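Local coordinates for H subunit of photosynthetic reaction center complex (Rhodopseudomonas palustris, PDB 6Z5S), which forms the H subunit of the bacterial photosynthetic reaction centre, with one membrane helix and an extramembrane domain that probably caps the quinone side of the complex, at residues D[33-38]-D[71-76]; D[78-83]-D[112-117]; D[127-132]-D[225-230]; D[133-138]-D[168-173]. One frame throughout, in Å; residues are numbered along the deposited sequence.

Contact 1 of 4, residues D[33-38]-D[71-76]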
loop_
_atom_site.group_PDB
_atom_site.type_symbol
_atom_site.label_atom_id
_atom_site.label_comp_id
_atom_site.label_asym_id
_atom_site.label_seq_id
_atom_site.Cartn_x
_atom_site.Cartn_y
_atom_site.Cartn_z
ATOM N N LYS D 33 11.359 -0.669 20.752
ATOM C CA LYS D 33 11.604 -0.976 22.152
ATOM C C LYS D 33 11.861 0.268 22.985
ATOM O O LYS D 33 12.591 0.207 23.976
ATOM C CB LYS D 33 12.770 -1.949 22.280
ATOM C CG LYS D 33 12.509 -3.260 21.599
ATOM C CD LYS D 33 13.364 -4.350 22.160
ATOM C CE LYS D 33 13.030 -5.666 21.513
ATOM N NZ LYS D 33 13.844 -6.763 22.072
ATOM N N ARG D 34 11.270 1.392 22.611
ATOM C CA ARG D 34 11.412 2.621 23.370
ATOM C C ARG D 34 10.354 2.771 24.451
ATOM O O ARG D 34 10.422 3.720 25.234
ATOM C CB ARG D 34 11.370 3.827 22.433
ATOM C CG ARG D 34 12.596 3.969 21.556
ATOM C CD ARG D 34 12.760 5.393 21.084
ATOM N NE ARG D 34 13.965 5.579 20.289
ATOM C CZ ARG D 34 15.178 5.761 20.797
ATOM N NH1 ARG D 34 15.359 5.778 22.108
ATOM N NH2 ARG D 34 16.212 5.926 19.992
ATOM N N GLU D 35 9.379 1.871 24.511
ATOM C CA GLU D 35 8.415 1.842 25.598
ATOM C C GLU D 35 8.260 0.407 26.060
ATOM O O GLU D 35 8.321 -0.519 25.250
ATOM C CB GLU D 35 7.047 2.399 25.181
ATOM C CG GLU D 35 7.048 3.860 24.768
ATOM C CD GLU D 35 6.715 4.804 25.912
ATOM O OE1 GLU D 35 6.529 4.331 27.049
ATOM O OE2 GLU D 35 6.637 6.025 25.670
ATOM N N GLY D 36 8.064 0.226 27.360
ATOM C CA GLY D 36 7.759 -1.084 27.890
ATOM C C GLY D 36 8.947 -1.962 28.174
ATOM O O GLY D 36 8.802 -3.185 28.193
ATOM N N TYR D 37 10.119 -1.385 28.404
ATOM C CA TYR D 37 11.322 -2.161 28.644
ATOM C C TYR D 37 12.103 -1.540 29.788
ATOM O O TYR D 37 12.054 -0.320 29.981
ATOM C CB TYR D 37 12.197 -2.237 27.389
ATOM C CG TYR D 37 11.674 -3.225 26.389
ATOM C CD1 TYR D 37 10.737 -2.848 25.445
ATOM C CD2 TYR D 37 12.096 -4.538 26.404
ATOM C CE1 TYR D 37 10.243 -3.745 24.542
ATOM C CE2 TYR D 37 11.610 -5.446 25.498
ATOM C CZ TYR D 37 10.682 -5.045 24.571
ATOM O OH TYR D 37 10.196 -5.948 23.662
ATOM N N PRO D 38 12.836 -2.348 30.563
ATOM C CA PRO D 38 13.038 -3.794 30.439
ATOM C C PRO D 38 11.802 -4.614 30.755
ATOM O O PRO D 38 10.848 -4.105 31.324
ATOM C CB PRO D 38 14.139 -4.082 31.461
ATOM C CG PRO D 38 14.709 -2.767 31.811
ATOM C CD PRO D 38 13.604 -1.800 31.685
ATOM N N LYS D 71 10.745 15.921 27.560
ATOM C CA LYS D 71 10.198 14.628 27.937
ATOM C C LYS D 71 11.123 13.530 27.450
ATOM O O LYS D 71 11.439 13.468 26.264
ATOM C CB LYS D 71 8.807 14.424 27.355
ATOM C CG LYS D 71 8.209 13.085 27.699
ATOM C CD LYS D 71 7.781 13.047 29.146
ATOM C CE LYS D 71 7.017 11.779 29.462
ATOM N NZ LYS D 71 7.878 10.579 29.362
ATOM N N THR D 72 11.549 12.659 28.349
ATOM C CA THR D 72 12.406 11.541 27.983
ATOM C C THR D 72 11.592 10.258 27.999
ATOM O O THR D 72 11.013 9.902 29.027
ATOM C CB THR D 72 13.599 11.425 28.922
ATOM O OG1 THR D 72 14.427 12.580 28.775
ATOM C CG2 THR D 72 14.401 10.209 28.576
ATOM N N VAL D 73 11.550 9.573 26.862
ATOM C CA VAL D 73 10.921 8.260 26.778
ATOM C C VAL D 73 12.016 7.212 26.912
ATOM O O VAL D 73 13.156 7.458 26.494
ATOM C CB VAL D 73 10.129 8.088 25.474
ATOM C CG1 VAL D 73 8.989 9.072 25.427
ATOM C CG2 VAL D 73 11.031 8.251 24.275
ATOM N N PRO D 74 11.733 6.033 27.483
ATOM C CA PRO D 74 10.459 5.498 27.975
ATOM C C PRO D 74 9.816 6.283 29.112
ATOM O O PRO D 74 10.511 6.864 29.940
ATOM C CB PRO D 74 10.848 4.103 28.462
ATOM C CG PRO D 74 12.277 4.204 28.765
ATOM C CD PRO D 74 12.826 5.078 27.702
ATOM N N SER D 75 8.486 6.297 29.136
ATOM C CA SER D 75 7.728 6.957 30.196
ATOM C C SER D 75 7.482 5.964 31.330
ATOM O O SER D 75 6.386 5.440 31.525
ATOM C CB SER D 75 6.422 7.513 29.648
ATOM O OG SER D 75 6.657 8.475 28.641
ATOM N N THR D 76 8.544 5.716 32.093
ATOM C CA THR D 76 8.483 4.686 33.123
ATOM C C THR D 76 7.541 5.071 34.257
ATOM O O THR D 76 6.974 4.193 34.913
ATOM C CB THR D 76 9.884 4.409 33.654
ATOM O OG1 THR D 76 10.750 4.114 32.554
ATOM C CG2 THR D 76 9.876 3.222 34.592
#
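E35 reaches V73, P74 and S75 beside a cardiolipin pocket, where the chain leaving membrane helix 9-31 meets the end of a two-stranded hairpin. K33 and Y37, on the same segment as E35, belong to that pocket, K33 NZ being paired with the acidic lipid itself. In E35, CG lies beside the backbone N and anti to the carbonyl carbon, and the bend at chi2 (-93°) carries CD toward the 71-76 segment, where the carboxylate oxygens meet S75 and V73. S75 N gives E35 OE1 a long, weak hydrogen bond of 3.5 Å, although nearly straight at 165°. The stronger partner of OE1 is a basic side chain of another protein chain, so the glutamate joins the subunits as well as the two segments. The other oxygen, OE2, rests 3.9 Å from V73 CG1, the two side chains crossing at about a right angle. K71 NZ, hydrogen-bonded to S75 OG, stands 6.0 Å from E35 OE2, where its charge may still favour the carboxylate. Next to this, the carbonyl O of R34 lies against P74, 3.3 Å from CB and 3.7 Å from CD. Proline, reached through a cis peptide, has no N-H to offer that oxygen. The R34 side chain turns elsewhere, to E31 and the carbonyl of D59. Beyond the contact, V73 pairs with K61, so strand 61-64 flanks strand 70-73 while helix 9-31 leads in from the membrane.

Contact 2 of 4, residues D[78-83]-D[112-117]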
loop_
_atom_site.group_PDB
_atom_site.type_symbol
_atom_site.label_atom_id
_atom_site.label_comp_id
_atom_site.label_asym_id
_atom_site.label_seq_id
_atom_site.Cartn_x
_atom_site.Cartn_y
_atom_site.Cartn_z
ATOM N N ASN D 78 4.665 6.198 33.926
ATOM C CA ASN D 78 3.302 5.929 33.498
ATOM C C ASN D 78 2.904 4.473 33.676
ATOM O O ASN D 78 1.758 4.122 33.386
ATOM C CB ASN D 78 3.122 6.322 32.030
ATOM C CG ASN D 78 3.280 7.805 31.802
ATOM O OD1 ASN D 78 3.908 8.500 32.593
ATOM N ND2 ASN D 78 2.707 8.299 30.719
ATOM N N ASP D 79 3.811 3.626 34.164
ATOM C CA ASP D 79 3.604 2.187 34.068
ATOM C C ASP D 79 2.530 1.683 35.019
ATOM O O ASP D 79 1.806 0.744 34.673
ATOM C CB ASP D 79 4.910 1.452 34.339
ATOM C CG ASP D 79 5.885 1.569 33.201
ATOM O OD1 ASP D 79 5.537 2.199 32.184
ATOM O OD2 ASP D 79 7.001 1.032 33.323
ATOM N N ARG D 80 2.411 2.280 36.206
ATOM C CA ARG D 80 1.606 1.721 37.287
ATOM C C ARG D 80 1.977 0.259 37.485
ATOM O O ARG D 80 1.165 -0.629 37.201
ATOM C CB ARG D 80 0.110 1.847 37.001
ATOM C CG ARG D 80 -0.420 3.255 37.018
ATOM C CD ARG D 80 -1.912 3.262 36.776
ATOM N NE ARG D 80 -2.664 2.790 37.930
ATOM C CZ ARG D 80 -3.667 1.925 37.867
ATOM N NH1 ARG D 80 -4.290 1.561 38.972
ATOM N NH2 ARG D 80 -4.038 1.418 36.705
ATOM N N PRO D 81 3.180 -0.030 37.953
ATOM C CA PRO D 81 3.644 -1.420 38.004
ATOM C C PRO D 81 2.840 -2.294 38.947
ATOM O O PRO D 81 2.351 -3.353 38.550
ATOM C CB PRO D 81 5.093 -1.287 38.483
ATOM C CG PRO D 81 5.448 0.138 38.263
ATOM C CD PRO D 81 4.198 0.904 38.448
ATOM N N ASN D 82 2.698 -1.868 40.193
ATOM C CA ASN D 82 2.002 -2.643 41.209
ATOM C C ASN D 82 0.559 -2.168 41.298
ATOM O O ASN D 82 0.305 -0.989 41.562
ATOM C CB ASN D 82 2.705 -2.514 42.556
ATOM C CG ASN D 82 3.175 -1.107 42.822
ATOM O OD1 ASN D 82 3.840 -0.500 41.986
ATOM N ND2 ASN D 82 2.841 -0.578 43.992
ATOM N N VAL D 83 -0.378 -3.084 41.074
ATOM C CA VAL D 83 -1.799 -2.798 41.099
ATOM C C VAL D 83 -2.499 -3.883 41.910
ATOM O O VAL D 83 -1.865 -4.776 42.465
ATOM C CB VAL D 83 -2.398 -2.691 39.684
ATOM C CG1 VAL D 83 -1.825 -1.498 38.959
ATOM C CG2 VAL D 83 -2.111 -3.948 38.906
ATOM N N TYR D 112 -5.595 2.190 33.441
ATOM C CA TYR D 112 -5.185 3.467 32.886
ATOM C C TYR D 112 -3.701 3.649 33.139
ATOM O O TYR D 112 -3.084 2.912 33.907
ATOM C CB TYR D 112 -5.981 4.630 33.483
ATOM C CG TYR D 112 -5.945 4.697 34.987
ATOM C CD1 TYR D 112 -6.862 4.002 35.751
ATOM C CD2 TYR D 112 -4.996 5.460 35.642
ATOM C CE1 TYR D 112 -6.833 4.059 37.117
ATOM C CE2 TYR D 112 -4.962 5.523 37.010
ATOM C CZ TYR D 112 -5.883 4.821 37.743
ATOM O OH TYR D 112 -5.859 4.877 39.113
ATOM N N ALA D 113 -3.122 4.629 32.466
ATOM C CA ALA D 113 -1.727 4.976 32.659
ATOM C C ALA D 113 -1.621 6.188 33.569
ATOM O O ALA D 113 -2.495 7.054 33.583
ATOM C CB ALA D 113 -1.043 5.264 31.324
ATOM N N GLN D 114 -0.537 6.241 34.336
ATOM C CA GLN D 114 -0.279 7.378 35.210
ATOM C C GLN D 114 0.235 8.545 34.371
ATOM O O GLN D 114 1.404 8.929 34.414
ATOM C CB GLN D 114 0.705 7.001 36.306
ATOM C CG GLN D 114 0.626 7.902 37.512
ATOM C CD GLN D 114 -0.689 7.771 38.234
ATOM O OE1 GLN D 114 -1.157 6.666 38.493
ATOM N NE2 GLN D 114 -1.302 8.898 38.553
ATOM N N ARG D 115 -0.674 9.106 33.581
ATOM C CA ARG D 115 -0.342 10.244 32.745
ATOM C C ARG D 115 -0.142 11.489 33.599
ATOM O O ARG D 115 -0.456 11.523 34.791
ATOM C CB ARG D 115 -1.439 10.491 31.716
ATOM C CG ARG D 115 -1.719 9.325 30.805
ATOM C CD ARG D 115 -2.609 9.748 29.661
ATOM N NE ARG D 115 -1.851 10.227 28.521
ATOM C CZ ARG D 115 -2.398 10.687 27.407
ATOM N NH1 ARG D 115 -3.714 10.733 27.279
ATOM N NH2 ARG D 115 -1.625 11.102 26.423
ATOM N N ALA D 116 0.395 12.528 32.971
ATOM C CA ALA D 116 0.583 13.794 33.661
ATOM C C ALA D 116 -0.765 14.390 34.036
ATOM O O ALA D 116 -1.704 14.396 33.236
ATOM C CB ALA D 116 1.363 14.766 32.782
ATOM N N ASP D 117 -0.866 14.884 35.266
ATOM C CA ASP D 117 -2.117 15.467 35.744
ATOM C C ASP D 117 -2.172 16.935 35.331
ATOM O O ASP D 117 -2.140 17.858 36.145
ATOM C CB ASP D 117 -2.255 15.289 37.248
ATOM C CG ASP D 117 -3.697 15.302 37.699
ATOM O OD1 ASP D 117 -3.969 14.927 38.857
ATOM O OD2 ASP D 117 -4.565 15.689 36.890
#
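R80 lies flat over the ring of Y112, a cation-pi stack joining two irregular loops of the H-chain N-terminal region. The guanidinium and ring planes differ by 6°, and R80 CZ is 3.9 Å from the ring centroid. A bend at chi3 (74°) places NE, which sits 3.7 Å from Y112 CE2. R80 NH2 also gives Y112 O a weak hydrogen bond of 3.3 Å, so one residue serves ring and carbonyl. On the opposite face of the guanidinium, V83 CG1 packs toward the rim. The stronger polar partners of R80 are the carbonyls of D105 and G106, at and just past the end of helix 102-105. Q114 N donates to N78 O at 3.3 Å, from above the carbonyl plane, while Q114 OE1 lies 3.8 Å from R80 CG. N78 ND2 turns to the backbone of another protein chain. An alanine in place of R80 would probably leave the Y112 ring without its cationic cover and three carbonyls, of Y112, D105 and G106, without this donor. Arginine suits this site because its flat cation can stack while its N-H groups bond to carbonyls, so its charge is probably shared between ring and carbonyl oxygens.

Contact 3 of 4, residues D[127-132]-D[225-230]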
loop_
_atom_site.group_PDB
_atom_site.type_symbol
_atom_site.label_atom_id
_atom_site.label_comp_id
_atom_site.label_asym_id
_atom_site.label_seq_id
_atom_site.Cartn_x
_atom_site.Cartn_y
_atom_site.Cartn_z
ATOM N N PRO D 127 -5.978 24.721 27.323
ATOM C CA PRO D 127 -6.539 23.372 27.200
ATOM C C PRO D 127 -7.365 23.234 25.932
ATOM O O PRO D 127 -8.159 24.111 25.590
ATOM C CB PRO D 127 -7.397 23.235 28.458
ATOM C CG PRO D 127 -6.772 24.166 29.426
ATOM C CD PRO D 127 -6.289 25.329 28.624
ATOM N N ILE D 128 -7.165 22.125 25.228
ATOM C CA ILE D 128 -7.877 21.905 23.978
ATOM C C ILE D 128 -9.224 21.229 24.198
ATOM O O ILE D 128 -10.147 21.428 23.405
ATOM C CB ILE D 128 -7.015 21.091 23.003
ATOM C CG1 ILE D 128 -6.652 19.742 23.608
ATOM C CG2 ILE D 128 -5.763 21.850 22.653
ATOM C CD1 ILE D 128 -5.831 18.880 22.697
ATOM N N ILE D 129 -9.363 20.426 25.247
ATOM C CA ILE D 129 -10.628 19.774 25.557
ATOM C C ILE D 129 -11.340 20.658 26.570
ATOM O O ILE D 129 -10.957 20.720 27.737
ATOM C CB ILE D 129 -10.423 18.355 26.082
ATOM C CG1 ILE D 129 -9.616 17.536 25.081
ATOM C CG2 ILE D 129 -11.759 17.699 26.344
ATOM C CD1 ILE D 129 -9.595 16.068 25.382
ATOM N N VAL D 130 -12.381 21.352 26.118
ATOM C CA VAL D 130 -13.081 22.316 26.968
ATOM C C VAL D 130 -14.571 22.197 26.740
ATOM O O VAL D 130 -15.028 21.747 25.681
ATOM C CB VAL D 130 -12.631 23.762 26.680
ATOM C CG1 VAL D 130 -11.188 23.956 27.075
ATOM C CG2 VAL D 130 -12.821 24.083 25.220
ATOM N N PRO D 131 -15.367 22.595 27.730
ATOM C CA PRO D 131 -16.813 22.657 27.515
ATOM C C PRO D 131 -17.148 23.737 26.503
ATOM O O PRO D 131 -16.433 24.730 26.370
ATOM C CB PRO D 131 -17.369 23.001 28.901
ATOM C CG PRO D 131 -16.258 22.750 29.846
ATOM C CD PRO D 131 -15.006 23.005 29.094
ATOM N N LEU D 132 -18.248 23.533 25.776
ATOM C CA LEU D 132 -18.634 24.506 24.762
ATOM C C LEU D 132 -18.912 25.873 25.367
ATOM O O LEU D 132 -18.743 26.894 24.693
ATOM C CB LEU D 132 -19.852 24.019 23.985
ATOM C CG LEU D 132 -19.536 23.221 22.728
ATOM C CD1 LEU D 132 -20.815 22.822 22.031
ATOM C CD2 LEU D 132 -18.659 24.037 21.808
ATOM N N ASP D 225 -13.747 23.413 34.024
ATOM C CA ASP D 225 -13.755 23.742 32.605
ATOM C C ASP D 225 -12.522 23.215 31.886
ATOM O O ASP D 225 -12.234 23.642 30.766
ATOM C CB ASP D 225 -13.875 25.250 32.410
ATOM C CG ASP D 225 -15.204 25.788 32.882
ATOM O OD1 ASP D 225 -16.190 25.022 32.886
ATOM O OD2 ASP D 225 -15.265 26.980 33.244
ATOM N N GLN D 226 -11.787 22.300 32.503
ATOM C CA GLN D 226 -10.657 21.676 31.842
ATOM C C GLN D 226 -10.428 20.310 32.463
ATOM O O GLN D 226 -10.704 20.095 33.645
ATOM C CB GLN D 226 -9.399 22.541 31.938
ATOM C CG GLN D 226 -8.685 22.453 33.261
ATOM C CD GLN D 226 -7.582 23.473 33.383
ATOM O OE1 GLN D 226 -7.672 24.565 32.830
ATOM N NE2 GLN D 226 -6.531 23.124 34.108
ATOM N N VAL D 227 -9.935 19.388 31.651
ATOM C CA VAL D 227 -9.705 18.014 32.067
ATOM C C VAL D 227 -8.264 17.649 31.748
ATOM O O VAL D 227 -7.754 17.975 30.671
ATOM C CB VAL D 227 -10.702 17.050 31.389
ATOM C CG1 VAL D 227 -10.584 17.119 29.880
ATOM C CG2 VAL D 227 -10.493 15.632 31.874
ATOM N N SER D 228 -7.599 17.003 32.696
ATOM C CA SER D 228 -6.211 16.614 32.531
ATOM C C SER D 228 -6.112 15.265 31.828
ATOM O O SER D 228 -7.078 14.510 31.735
ATOM C CB SER D 228 -5.512 16.557 33.884
ATOM O OG SER D 228 -5.864 15.382 34.579
ATOM N N LYS D 229 -4.912 14.964 31.330
ATOM C CA LYS D 229 -4.685 13.679 30.680
ATOM C C LYS D 229 -4.941 12.525 31.638
ATOM O O LYS D 229 -5.467 11.477 31.239
ATOM C CB LYS D 229 -3.260 13.619 30.138
ATOM C CG LYS D 229 -3.067 14.367 28.838
ATOM C CD LYS D 229 -1.606 14.454 28.460
ATOM C CE LYS D 229 -0.935 15.630 29.129
ATOM N NZ LYS D 229 0.496 15.718 28.750
ATOM N N LEU D 230 -4.580 12.702 32.908
ATOM C CA LEU D 230 -4.792 11.651 33.893
ATOM C C LEU D 230 -6.275 11.372 34.077
ATOM O O LEU D 230 -6.704 10.214 34.106
ATOM C CB LEU D 230 -4.150 12.044 35.217
ATOM C CG LEU D 230 -4.169 10.958 36.283
ATOM C CD1 LEU D 230 -3.531 9.699 35.752
ATOM C CD2 LEU D 230 -3.452 11.436 37.519
#
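The carbonyl O of D225 is met by carbon from two residues of the opposing segment: P131 CD at 3.3 Å and V130 CG1 at 3.8 Å. P131 also sets CG 3.8 Å from D225 OD1, its ring crossing the aspartate side chain at about a right angle. That carboxylate has its main partner elsewhere, in a salt bridge from OD1 to R133 NE. A proline, having no N-H, packs on this carbonyl through its ring carbons alone; an alanine here would probably leave D225 O and OD1 without the CG and CD atoms that lie against them, opening a gap beside the salt bridge. The contact joins an outermost strand of a four-stranded antiparallel sheet, 129-131, to the extended approach to helix 229-245. S228 is the N-cap of that helix; its hydroxyl caps a backbone N of the first turn, and E231 OE1 accepts from S228 N, as in a capping box. Between these ends, Q226 meets P127. Its CG sits between the backbone N and the carbonyl carbon (chi1 79°), and the chain then extends until OE1 stands 3.5 Å from P127 CG, while Q226 CB lies 4.0 Å from the same carbon. P119 touches the glutamine as well. Further on, the branched side chains of I129 and V227 cross obliquely, with I129 CG2 3.8 Å from V227 CG1, and E232 of helix 229-245 packs against both.

Contact 4 of 4, residues D[133-138]-D[168-173]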
loop_
_atom_site.group_PDB
_atom_site.type_symbol
_atom_site.label_atom_id
_atom_site.label_comp_id
_atom_site.label_asym_id
_atom_site.label_seq_id
_atom_site.Cartn_x
_atom_site.Cartn_y
_atom_site.Cartn_z
ATOM N N ARG D 133 -19.326 25.916 26.632
ATOM C CA ARG D 133 -19.470 27.189 27.323
ATOM C C ARG D 133 -18.145 27.925 27.466
ATOM O O ARG D 133 -18.146 29.126 27.750
ATOM C CB ARG D 133 -20.080 26.966 28.702
ATOM C CG ARG D 133 -19.196 26.151 29.612
ATOM C CD ARG D 133 -19.758 26.061 31.008
ATOM N NE ARG D 133 -18.969 25.158 31.834
ATOM C CZ ARG D 133 -19.272 23.882 32.041
ATOM N NH1 ARG D 133 -18.493 23.132 32.804
ATOM N NH2 ARG D 133 -20.356 23.359 31.487
ATOM N N ALA D 134 -17.021 27.238 27.281
ATOM C CA ALA D 134 -15.707 27.845 27.424
ATOM C C ALA D 134 -14.979 28.038 26.106
ATOM O O ALA D 134 -13.884 28.607 26.104
ATOM C CB ALA D 134 -14.833 27.001 28.360
ATOM N N ALA D 135 -15.541 27.577 24.993
ATOM C CA ALA D 135 -14.941 27.741 23.672
ATOM C C ALA D 135 -15.921 28.546 22.831
ATOM O O ALA D 135 -16.741 27.982 22.104
ATOM C CB ALA D 135 -14.632 26.393 23.033
ATOM N N LYS D 136 -15.835 29.867 22.929
ATOM C CA LYS D 136 -16.752 30.729 22.202
ATOM C C LYS D 136 -16.354 30.806 20.738
ATOM O O LYS D 136 -15.173 30.927 20.404
ATOM C CB LYS D 136 -16.784 32.124 22.820
ATOM C CG LYS D 136 -17.243 32.158 24.274
ATOM C CD LYS D 136 -18.737 31.877 24.417
ATOM C CE LYS D 136 -19.022 30.424 24.784
ATOM N NZ LYS D 136 -20.469 30.178 25.025
ATOM N N GLY D 137 -17.352 30.731 19.866
ATOM C CA GLY D 137 -17.138 30.671 18.436
ATOM C C GLY D 137 -17.476 29.334 17.823
ATOM O O GLY D 137 -17.548 29.236 16.594
ATOM N N MET D 138 -17.693 28.306 18.636
ATOM C CA MET D 138 -18.017 26.977 18.150
ATOM C C MET D 138 -19.463 26.641 18.479
ATOM O O MET D 138 -20.044 27.177 19.426
ATOM C CB MET D 138 -17.084 25.931 18.757
ATOM C CG MET D 138 -15.621 26.320 18.708
ATOM S SD MET D 138 -14.552 24.984 19.250
ATOM C CE MET D 138 -15.011 23.723 18.073
ATOM N N VAL D 168 -15.634 19.701 23.782
ATOM C CA VAL D 168 -15.103 19.618 22.433
ATOM C C VAL D 168 -13.602 19.858 22.454
ATOM O O VAL D 168 -13.044 20.432 23.393
ATOM C CB VAL D 168 -15.787 20.615 21.479
ATOM C CG1 VAL D 168 -17.279 20.395 21.485
ATOM C CG2 VAL D 168 -15.457 22.029 21.881
ATOM N N ASP D 169 -12.959 19.406 21.385
ATOM C CA ASP D 169 -11.537 19.597 21.159
ATOM C C ASP D 169 -11.351 20.801 20.246
ATOM O O ASP D 169 -11.970 20.877 19.182
ATOM C CB ASP D 169 -10.927 18.346 20.527
ATOM C CG ASP D 169 -9.415 18.396 20.454
ATOM O OD1 ASP D 169 -8.835 19.497 20.516
ATOM O OD2 ASP D 169 -8.796 17.318 20.335
ATOM N N ARG D 170 -10.514 21.740 20.665
ATOM C CA ARG D 170 -10.219 22.894 19.834
ATOM C C ARG D 170 -9.122 22.565 18.828
ATOM O O ARG D 170 -8.266 21.710 19.066
ATOM C CB ARG D 170 -9.793 24.081 20.689
ATOM C CG ARG D 170 -10.788 24.479 21.749
ATOM C CD ARG D 170 -10.351 25.756 22.439
ATOM N NE ARG D 170 -8.999 25.652 22.975
ATOM C CZ ARG D 170 -7.922 26.178 22.401
ATOM N NH1 ARG D 170 -6.731 26.027 22.960
ATOM N NH2 ARG D 170 -8.036 26.848 21.265
ATOM N N ALA D 171 -9.184 23.238 17.678
ATOM C CA ALA D 171 -8.215 23.108 16.592
ATOM C C ALA D 171 -8.343 21.757 15.903
ATOM O O ALA D 171 -7.749 21.533 14.844
ATOM C CB ALA D 171 -6.785 23.323 17.098
ATOM N N GLU D 172 -9.118 20.853 16.496
ATOM C CA GLU D 172 -9.618 19.653 15.835
ATOM C C GLU D 172 -11.088 19.625 16.224
ATOM O O GLU D 172 -11.448 18.996 17.220
ATOM C CB GLU D 172 -8.882 18.394 16.285
ATOM C CG GLU D 172 -7.393 18.584 16.536
ATOM C CD GLU D 172 -6.775 17.434 17.314
ATOM O OE1 GLU D 172 -6.589 17.575 18.541
ATOM O OE2 GLU D 172 -6.465 16.392 16.699
ATOM N N VAL D 173 -11.929 20.299 15.446
ATOM C CA VAL D 173 -13.310 20.510 15.866
ATOM C C VAL D 173 -13.999 19.151 15.957
ATOM O O VAL D 173 -14.223 18.472 14.951
ATOM C CB VAL D 173 -14.042 21.480 14.931
ATOM C CG1 VAL D 173 -13.349 22.815 14.967
ATOM C CG2 VAL D 173 -14.028 20.989 13.497
#
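The methyl of M138 lies against V173, CE being 3.6 Å from V173 CG1 and 4.0 Å from V173 CB. Its sulphur meets a second valine, SD to V168 CG2 at 4.1 Å, these two side chains reaching toward each other tip to tip. Both valines border the turn of a beta hairpin in the PRC-barrel domain, V168 near the end of strand 161-169 and V173 just before strand 174-182. Methionine suits the place because its unbranched, flexible chain can touch both: it runs extended to SD, and chi3 (59°) then bends CE toward V173. Around this small apolar group are L132, which touches both M138 and V168, and apolar side chains of another protein chain, which touch M138, V168 and V173, so the cluster also faces a subunit boundary. M138 ends a type II beta turn that begins at A135; G137 takes its third position with a positive phi (110°) that would jam a CB against the preceding carbonyl. At the start of the turn, A135 points its methyl at the aliphatic part of R170. The guanidinium of R170 is occupied beyond, by a salt bridge to D124 and a hydrogen bond from NE to P127 O, which probably steady the chain; R170 CD lies 4.4 Å from A135 CB.

Overall arrangement
From the N terminus, helix 9-31 crosses the membrane and leads into contact 1, which closes the loop back to strand 70-73. Contact 2 follows in series, its centre about 13 Å away, and closes a second loop past helix 102-105. Contact 3 closes a far longer span, from strand 129-131 to the start of helix 229-245. Contact 4, nested inside it with centres about 10 Å apart, closes the stretch from the turn after strand 129-131 to the end of strand 161-169; a probable hydrogen bond between V130 O and V168 N joins these neighbouring strands. Another, between D117 OD2 and S228 OG, links contacts 2 and 3, tying the N-terminal region to the C-terminal helix.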